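Local coordinates for thioredoxin-like fold domain-containing protein (Enterococcus faecalis, PDB 1Z6M) that is of unknown function but adopts a thioredoxin-like fold with a CxxC pattern at a helix start, and so may be a thiol-disulfide oxidoreductase, at residues 27-32 and 60-65; 18-23 and 64-69; 32-37 and 145-150. One frame throughout, in Å; residues are numbered along the deposited sequence.

How the contacts relate
All three contacts use one mixed sheet of the thioredoxin-like fold, in which strand 20-22 lies antiparallel to 62-68, and 62-68 parallel to 29-35. Contact 1 joins the two parallel strands, contact 2 adds the edge strand, and contact 3 lays loop 145-150 against the far end of strand 29-35. The centres of contacts 1 and 2 lie about 10 Å apart, those of contacts 2 and 3 about 11 Å, those of contacts 1 and 3 about 17 Å. Strands 20-22, 29-35 and 62-68 follow one another and loop 145-150 comes last, so contact 3 alternates in sequence with the others; its segments are 107 residues apart, mostly helix, with strand 62-68 among them. An Arg64-Glu33 salt bridge links all three.

Contact 1: 27-32 and 60-65; sequences APVKMI and GKVERI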
# COMPACT_ATOMS: atom_id res chain seq x y z
N ALA A 27 8.34 16.80 0.73
CA ALA A 27 9.37 15.96 0.11
C ALA A 27 9.19 15.97 -1.41
O ALA A 27 8.07 15.84 -1.90
CB ALA A 27 9.32 14.55 0.64
N PRO A 28 10.29 16.16 -2.15
CA PRO A 28 10.19 16.29 -3.61
C PRO A 28 9.74 15.02 -4.35
O PRO A 28 9.02 15.11 -5.35
CB PRO A 28 11.62 16.68 -4.03
CG PRO A 28 12.49 16.24 -2.88
CD PRO A 28 11.66 16.39 -1.66
N VAL A 29 10.13 13.86 -3.85
CA VAL A 29 9.80 12.61 -4.53
C VAL A 29 8.54 12.02 -3.91
O VAL A 29 8.53 11.71 -2.71
CB VAL A 29 10.97 11.61 -4.52
CG1 VAL A 29 10.56 10.30 -5.18
CG2 VAL A 29 12.19 12.21 -5.22
N LYS A 30 7.50 11.88 -4.72
CA LYS A 30 6.23 11.33 -4.25
C LYS A 30 6.12 9.90 -4.74
O LYS A 30 6.12 9.65 -5.94
CB LYS A 30 5.05 12.14 -4.79
CG LYS A 30 5.10 13.65 -4.49
CD LYS A 30 5.20 13.95 -2.99
CE LYS A 30 5.00 15.43 -2.71
NZ LYS A 30 5.35 15.75 -1.32
N MSE A 31 6.06 8.97 -3.79
CA MSE A 31 6.00 7.54 -4.09
C MSE A 31 4.59 7.05 -3.81
O MSE A 31 4.17 7.03 -2.66
CB MSE A 31 7.01 6.79 -3.23
CG MSE A 31 7.05 5.28 -3.47
SE MSE A 31 8.39 4.42 -2.51
CE MSE A 31 9.86 5.32 -3.13
N ILE A 32 3.87 6.67 -4.86
CA ILE A 32 2.48 6.22 -4.74
C ILE A 32 2.45 4.70 -4.76
O ILE A 32 3.01 4.08 -5.66
CB ILE A 32 1.62 6.82 -5.88
CG1 ILE A 32 1.46 8.34 -5.66
CG2 ILE A 32 0.26 6.15 -5.96
CD1 ILE A 32 1.06 9.11 -6.90
N GLY A 60 14.04 13.30 4.16
CA GLY A 60 13.19 14.32 3.55
C GLY A 60 13.06 14.23 2.04
O GLY A 60 12.44 15.08 1.43
N LYS A 61 13.66 13.20 1.44
CA LYS A 61 13.66 13.04 -0.01
C LYS A 61 12.32 12.52 -0.53
O LYS A 61 11.84 12.98 -1.57
CB LYS A 61 14.81 12.12 -0.45
CG LYS A 61 14.90 11.85 -1.94
CD LYS A 61 15.49 13.01 -2.72
CE LYS A 61 15.85 12.53 -4.12
NZ LYS A 61 16.67 13.48 -4.91
N VAL A 62 11.72 11.58 0.20
CA VAL A 62 10.54 10.87 -0.26
C VAL A 62 9.36 11.04 0.69
O VAL A 62 9.52 10.98 1.91
CB VAL A 62 10.84 9.35 -0.41
CG1 VAL A 62 9.56 8.53 -0.57
CG2 VAL A 62 11.79 9.10 -1.57
N GLU A 63 8.19 11.27 0.11
CA GLU A 63 6.92 11.09 0.81
C GLU A 63 6.21 9.90 0.17
O GLU A 63 6.06 9.85 -1.05
CB GLU A 63 6.03 12.33 0.67
CG GLU A 63 4.72 12.22 1.46
CD GLU A 63 3.73 13.34 1.20
OE1 GLU A 63 3.79 13.99 0.14
OE2 GLU A 63 2.85 13.58 2.07
N ARG A 64 5.78 8.95 1.00
CA ARG A 64 5.01 7.82 0.50
C ARG A 64 3.55 8.11 0.67
O ARG A 64 3.13 8.65 1.71
CB ARG A 64 5.35 6.55 1.27
CG ARG A 64 6.82 6.17 1.22
CD ARG A 64 7.13 5.08 2.23
NE ARG A 64 6.55 3.80 1.81
CZ ARG A 64 6.61 2.68 2.51
NH1 ARG A 64 7.20 2.65 3.70
NH2 ARG A 64 6.07 1.56 2.02
N ILE A 65 2.77 7.76 -0.36
CA ILE A 65 1.31 7.84 -0.28
C ILE A 65 0.78 6.44 -0.53
O ILE A 65 0.77 5.94 -1.66
CB ILE A 65 0.69 8.88 -1.25
CG1 ILE A 65 1.34 10.26 -1.09
CG2 ILE A 65 -0.81 8.97 -1.01
CD1 ILE A 65 2.53 10.51 -2.03
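Val29 to Ile32 pair residue for residue with Val62 to Ile65, the parallel strands of the beta-alpha-beta unit, linked through helix 40-58, of the thioredoxin-like fold. The bonds run Val29 N to Lys61 O, Glu63 N to Val29 O, Met31 N to Glu63 O and Ile65 N to Met31 O. Packing is tight on the face that carries Val29, Met31, Val62 and Arg64, which is met by helices 40-58 and 166-173. There Val62 straddles its neighbours: its CG2 lies 4.0 Å from Val29 CB, and its CG1 4.1 Å from Met31 CB. The selenomethionine chain of Met31 is extended until its last torsion (chi3 -58°), which turns CE back to 4.1 Å from the same Val62 CG1. Looser ground lies at the start of both strands. Gly60, closing helix 40-58 with a Schellman motif, leads into Lys61, whose CB points away while CE returns to within 3.8 Å of Val29 CG2. Pro28 is exposed, its ring CD 3.4 Å from Lys61 O, whereas Ala27 is buried, its CB 3.3 Å from Gly60 O. On the other face the ammonium of Lys30 is gripped by three oxygens, a cluster that would be expected to favour its charge. Ser25 O is one; Ala27 O offers an in-plane lone pair at 2.8 Å to Lys30 NZ; and Glu63 OE1 completes a salt bridge with NZ, also at 2.8 Å, met on the anti side and 32° out of the carboxylate plane.

Contact 2: 18-23 and 64-69; sequences TGLHIG and RIIKLF
Ile22 and Ile66 cross obliquely on the face that also carries Leu20 and Arg64, Ile22 CG1 against Ile66 CD1 at 4.0 Å, while Leu20 CB lies 4.1 Å from Ile66 CB on the same face. Ile66 CD1 also lies above one face of the Arg64 guanidinium, toward its rim, and Glu33 holds Arg64 NE in a salt bridge. On the opposite face His21 and Ile65 lie side by side, pointing the same way. In one of the two conformers of Ile65, its CG1 reaches 3.8 Å from His21 CD2 and its CG2 sits above the ring, off centre; the imidazole is anchored through NE2 to Thr16 O. The extended Lys67 chain passes Thr18 O until its last torsion (chi4 -81°) swings NZ to 2.8 Å from Thr18 O, onto an in-plane lone pair at a C=O...N angle of 133°. The same ammonium forms a salt bridge to Glu141 OE1 and a hydrogen bond to Asn15 O. Between these groups Leu20 with Ile66 and Ile22 with Arg64 form hydrogen-bonded pairs, flanking the non-hydrogen-bonded pair His21 with Ile65. Strand 20-22 is thereby an antiparallel edge strand on the mixed sheet of a thioredoxin-like fold, ordered 20-22, 62-68, 29-35, 152-155, 158-160.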
# COMPACT_ATOMS: atom_id res chain seq x y z
N THR A 18 -5.03 11.17 -1.68
CA THR A 18 -5.78 10.13 -0.99
C THR A 18 -4.85 9.07 -0.43
O THR A 18 -4.00 8.53 -1.15
CB THR A 18 -6.76 9.46 -1.96
OG1 THR A 18 -7.61 10.46 -2.52
CG2 THR A 18 -7.61 8.43 -1.24
N GLY A 19 -5.03 8.74 0.85
CA GLY A 19 -4.30 7.63 1.42
C GLY A 19 -3.47 7.96 2.62
O GLY A 19 -3.63 9.01 3.24
N LEU A 20 -2.59 7.03 2.98
CA LEU A 20 -1.75 7.17 4.16
C LEU A 20 -0.45 7.86 3.76
O LEU A 20 0.28 7.36 2.91
CB LEU A 20 -1.45 5.78 4.72
CG LEU A 20 -0.50 5.67 5.91
CD1 LEU A 20 -1.04 6.42 7.12
CD2 LEU A 20 -0.26 4.20 6.25
N HIS A 21 -0.17 9.01 4.37
CA HIS A 21 1.03 9.78 4.06
C HIS A 21 2.13 9.48 5.05
O HIS A 21 1.94 9.67 6.25
CB HIS A 21 0.73 11.27 4.08
CG HIS A 21 -0.17 11.70 2.97
ND1 HIS A 21 -1.53 11.44 2.98
CD2 HIS A 21 0.08 12.40 1.84
CE1 HIS A 21 -2.07 11.95 1.88
NE2 HIS A 21 -1.11 12.52 1.17
N ILE A 22 3.28 9.05 4.55
CA ILE A 22 4.46 8.77 5.37
C ILE A 22 5.57 9.68 4.90
O ILE A 22 5.96 9.63 3.73
CB ILE A 22 4.92 7.28 5.25
CG1 ILE A 22 3.80 6.31 5.66
CG2 ILE A 22 6.21 7.03 6.02
CD1 ILE A 22 3.25 6.50 7.08
N GLY A 23 6.08 10.52 5.79
CA GLY A 23 7.15 11.43 5.43
C GLY A 23 6.70 12.87 5.38
O GLY A 23 5.55 13.20 5.70
N ARG A 64 5.78 8.95 1.00
CA ARG A 64 5.01 7.82 0.50
C ARG A 64 3.55 8.11 0.67
O ARG A 64 3.13 8.65 1.71
CB ARG A 64 5.35 6.55 1.27
CG ARG A 64 6.82 6.17 1.22
CD ARG A 64 7.13 5.08 2.23
NE ARG A 64 6.55 3.80 1.81
CZ ARG A 64 6.61 2.68 2.51
NH1 ARG A 64 7.20 2.65 3.70
NH2 ARG A 64 6.07 1.56 2.02
N ILE A 65 2.77 7.76 -0.36
CA ILE A 65 1.31 7.84 -0.28
C ILE A 65 0.78 6.44 -0.53
O ILE A 65 0.77 5.94 -1.66
CB ILE A 65 0.69 8.88 -1.25
CG1 ILE A 65 1.34 10.26 -1.09
CG2 ILE A 65 -0.81 8.97 -1.01
CD1 ILE A 65 2.53 10.51 -2.03
N ILE A 66 0.38 5.80 0.56
CA ILE A 66 0.01 4.39 0.54
C ILE A 66 -1.50 4.27 0.38
O ILE A 66 -2.26 4.75 1.24
CB ILE A 66 0.54 3.66 1.80
CG1 ILE A 66 2.08 3.73 1.85
CG2 ILE A 66 0.07 2.20 1.82
CD1 ILE A 66 2.68 3.34 3.19
N LYS A 67 -1.89 3.65 -0.73
CA LYS A 67 -3.28 3.53 -1.13
C LYS A 67 -3.73 2.10 -0.93
O LYS A 67 -3.33 1.21 -1.69
CB LYS A 67 -3.44 3.99 -2.58
CG LYS A 67 -3.06 5.47 -2.73
CD LYS A 67 -3.12 5.95 -4.16
CE LYS A 67 -2.61 7.38 -4.30
NZ LYS A 67 -3.63 8.43 -3.94
N LEU A 68 -4.54 1.89 0.10
CA LEU A 68 -4.99 0.54 0.45
C LEU A 68 -6.18 0.19 -0.42
O LEU A 68 -7.27 0.74 -0.26
CB LEU A 68 -5.30 0.45 1.95
CG LEU A 68 -4.10 0.75 2.85
CD1 LEU A 68 -4.50 0.62 4.30
CD2 LEU A 68 -2.90 -0.13 2.56
N PHE A 69 -5.91 -0.68 -1.39
CA PHE A 69 -6.82 -1.00 -2.49
C PHE A 69 -7.62 -2.24 -2.09
O PHE A 69 -7.08 -3.37 -2.10
CB PHE A 69 -5.94 -1.25 -3.72
CG PHE A 69 -6.65 -1.35 -5.06
CD1 PHE A 69 -8.03 -1.28 -5.19
CD2 PHE A 69 -5.88 -1.55 -6.20
CE1 PHE A 69 -8.62 -1.41 -6.47
CE2 PHE A 69 -6.46 -1.67 -7.45
CZ PHE A 69 -7.84 -1.61 -7.59

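Contact 3: 32-37 and 145-150; sequences IEFINV and AHIQFV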
# COMPACT_ATOMS: atom_id res chain seq x y z
N ILE A 32 3.87 6.67 -4.86
CA ILE A 32 2.48 6.22 -4.74
C ILE A 32 2.45 4.70 -4.76
O ILE A 32 3.01 4.08 -5.66
CB ILE A 32 1.62 6.82 -5.88
CG1 ILE A 32 1.46 8.34 -5.66
CG2 ILE A 32 0.26 6.15 -5.96
CD1 ILE A 32 1.06 9.11 -6.90
N GLU A 33 1.81 4.10 -3.76
CA GLU A 33 1.83 2.64 -3.60
C GLU A 33 0.42 2.10 -3.48
O GLU A 33 -0.23 2.29 -2.45
CB GLU A 33 2.63 2.24 -2.35
CG GLU A 33 4.00 2.89 -2.31
CD GLU A 33 4.80 2.64 -1.06
OE1 GLU A 33 4.75 1.53 -0.46
OE2 GLU A 33 5.53 3.57 -0.68
N PHE A 34 -0.04 1.41 -4.52
CA PHE A 34 -1.32 0.70 -4.46
C PHE A 34 -1.03 -0.71 -3.97
O PHE A 34 -0.31 -1.47 -4.63
CB PHE A 34 -1.98 0.64 -5.85
CG PHE A 34 -2.56 1.94 -6.31
CD1 PHE A 34 -1.76 2.90 -6.94
CD2 PHE A 34 -3.91 2.23 -6.11
CE1 PHE A 34 -2.30 4.10 -7.39
CE2 PHE A 34 -4.45 3.43 -6.54
CZ PHE A 34 -3.65 4.37 -7.17
N ILE A 35 -1.56 -1.04 -2.81
CA ILE A 35 -1.28 -2.33 -2.19
C ILE A 35 -2.54 -2.91 -1.56
O ILE A 35 -3.51 -2.21 -1.28
CB ILE A 35 -0.16 -2.26 -1.11
CG1 ILE A 35 -0.57 -1.35 0.04
CG2 ILE A 35 1.21 -1.84 -1.72
CD1 ILE A 35 0.34 -1.52 1.26
N ASN A 36 -2.51 -4.22 -1.34
CA ASN A 36 -3.51 -4.87 -0.50
C ASN A 36 -2.72 -5.69 0.52
O ASN A 36 -1.80 -6.42 0.16
CB ASN A 36 -4.44 -5.75 -1.35
CG ASN A 36 -5.50 -6.46 -0.52
OD1 ASN A 36 -5.17 -7.30 0.31
ND2 ASN A 36 -6.77 -6.12 -0.75
N VAL A 37 -3.04 -5.53 1.79
CA VAL A 37 -2.20 -6.09 2.85
C VAL A 37 -2.25 -7.60 2.97
O VAL A 37 -1.43 -8.17 3.69
CB VAL A 37 -2.42 -5.45 4.25
CG1 VAL A 37 -2.06 -3.99 4.24
CG2 VAL A 37 -3.84 -5.72 4.79
N ALA A 145 -6.75 5.30 -13.42
CA ALA A 145 -5.38 5.09 -13.87
C ALA A 145 -5.18 3.73 -14.54
O ALA A 145 -4.09 3.41 -14.99
CB ALA A 145 -4.42 5.25 -12.68
N HIS A 146 -6.25 2.93 -14.61
CA HIS A 146 -6.20 1.59 -15.24
C HIS A 146 -5.27 0.66 -14.50
O HIS A 146 -4.57 -0.15 -15.11
CB HIS A 146 -5.85 1.68 -16.74
CG HIS A 146 -6.46 2.85 -17.42
ND1 HIS A 146 -7.82 3.04 -17.49
CD2 HIS A 146 -5.90 3.93 -18.03
CE1 HIS A 146 -8.08 4.18 -18.12
NE2 HIS A 146 -6.93 4.74 -18.45
N ILE A 147 -5.25 0.80 -13.17
CA ILE A 147 -4.45 -0.03 -12.28
C ILE A 147 -5.35 -1.13 -11.72
O ILE A 147 -6.25 -0.86 -10.92
CB ILE A 147 -3.88 0.82 -11.13
CG1 ILE A 147 -2.87 1.83 -11.68
CG2 ILE A 147 -3.23 -0.05 -10.05
CD1 ILE A 147 -2.42 2.87 -10.66
N GLN A 148 -5.13 -2.36 -12.16
CA GLN A 148 -5.93 -3.49 -11.70
C GLN A 148 -5.22 -4.35 -10.68
O GLN A 148 -5.86 -5.09 -9.95
CB GLN A 148 -6.27 -4.40 -12.87
CG GLN A 148 -7.17 -3.81 -13.93
CD GLN A 148 -7.21 -4.71 -15.15
OE1 GLN A 148 -6.77 -4.32 -16.24
NE2 GLN A 148 -7.70 -5.93 -14.97
N PHE A 149 -3.89 -4.30 -10.67
CA PHE A 149 -3.12 -5.25 -9.89
C PHE A 149 -2.34 -4.59 -8.78
O PHE A 149 -2.07 -3.38 -8.81
CB PHE A 149 -2.16 -6.02 -10.81
CG PHE A 149 -2.84 -6.61 -12.01
CD1 PHE A 149 -2.74 -5.99 -13.24
CD2 PHE A 149 -3.61 -7.75 -11.88
CE1 PHE A 149 -3.39 -6.51 -14.35
CE2 PHE A 149 -4.26 -8.29 -13.00
CZ PHE A 149 -4.15 -7.66 -14.22
N VAL A 150 -2.00 -5.39 -7.78
CA VAL A 150 -1.15 -4.93 -6.70
C VAL A 150 0.08 -5.85 -6.59
O VAL A 150 0.02 -7.01 -7.00
CB VAL A 150 -1.90 -4.85 -5.34
CG1 VAL A 150 -2.99 -3.77 -5.39
CG2 VAL A 150 -2.47 -6.21 -4.94
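Ile147 and Val150 press on Phe34, Ile35 and Asn36 by van der Waals contact alone. The second segment begins where helix 132-145 ends: His146, with positive phi, terminates it in a Schellman motif and turns the chain toward the sheet. Ile147 follows with its CB pointing at strand 32-35. CD1, held in an extended chain (chi2 171°), makes the close contact, 3.5 Å from Phe34 CE1, coming to the ring obliquely, while Ile147 CG2 stands farther off on the same side, 4.3 Å above the plane of the Phe34 ring and displaced toward its rim. The two side chains cross at about a right angle. Gln148 and Phe149 lead away from the strand, and Gln148 O accepts a hydrogen bond from Lys71 NZ. Val150 returns to the strand. Its CG1 comes to 3.6 Å from Phe34 O and 3.9 Å from Ile35 CA, placing a methyl directly against the strand's backbone. Its CG2 takes the crowded position between backbone N and carbonyl carbon, and there meets Asn36 CB at 4.1 Å. The amide of Asn36 is engaged away from the valine, OD1 with Arg38 N and ND2 with Phe69 O. In thioredoxins the loop before this antiparallel strand carries the cis-proline facing the CxxC; Val150 touching Cys42 is consistent with that layout. The loop thus bridges helix 132-145 and strand 152-155, with Ile147 reaching Thr152 and Ile154, Phe34 backed by Lys67 of strand 62-68, and Val150 wedged between strand 29-35 and the start of helix 40-58.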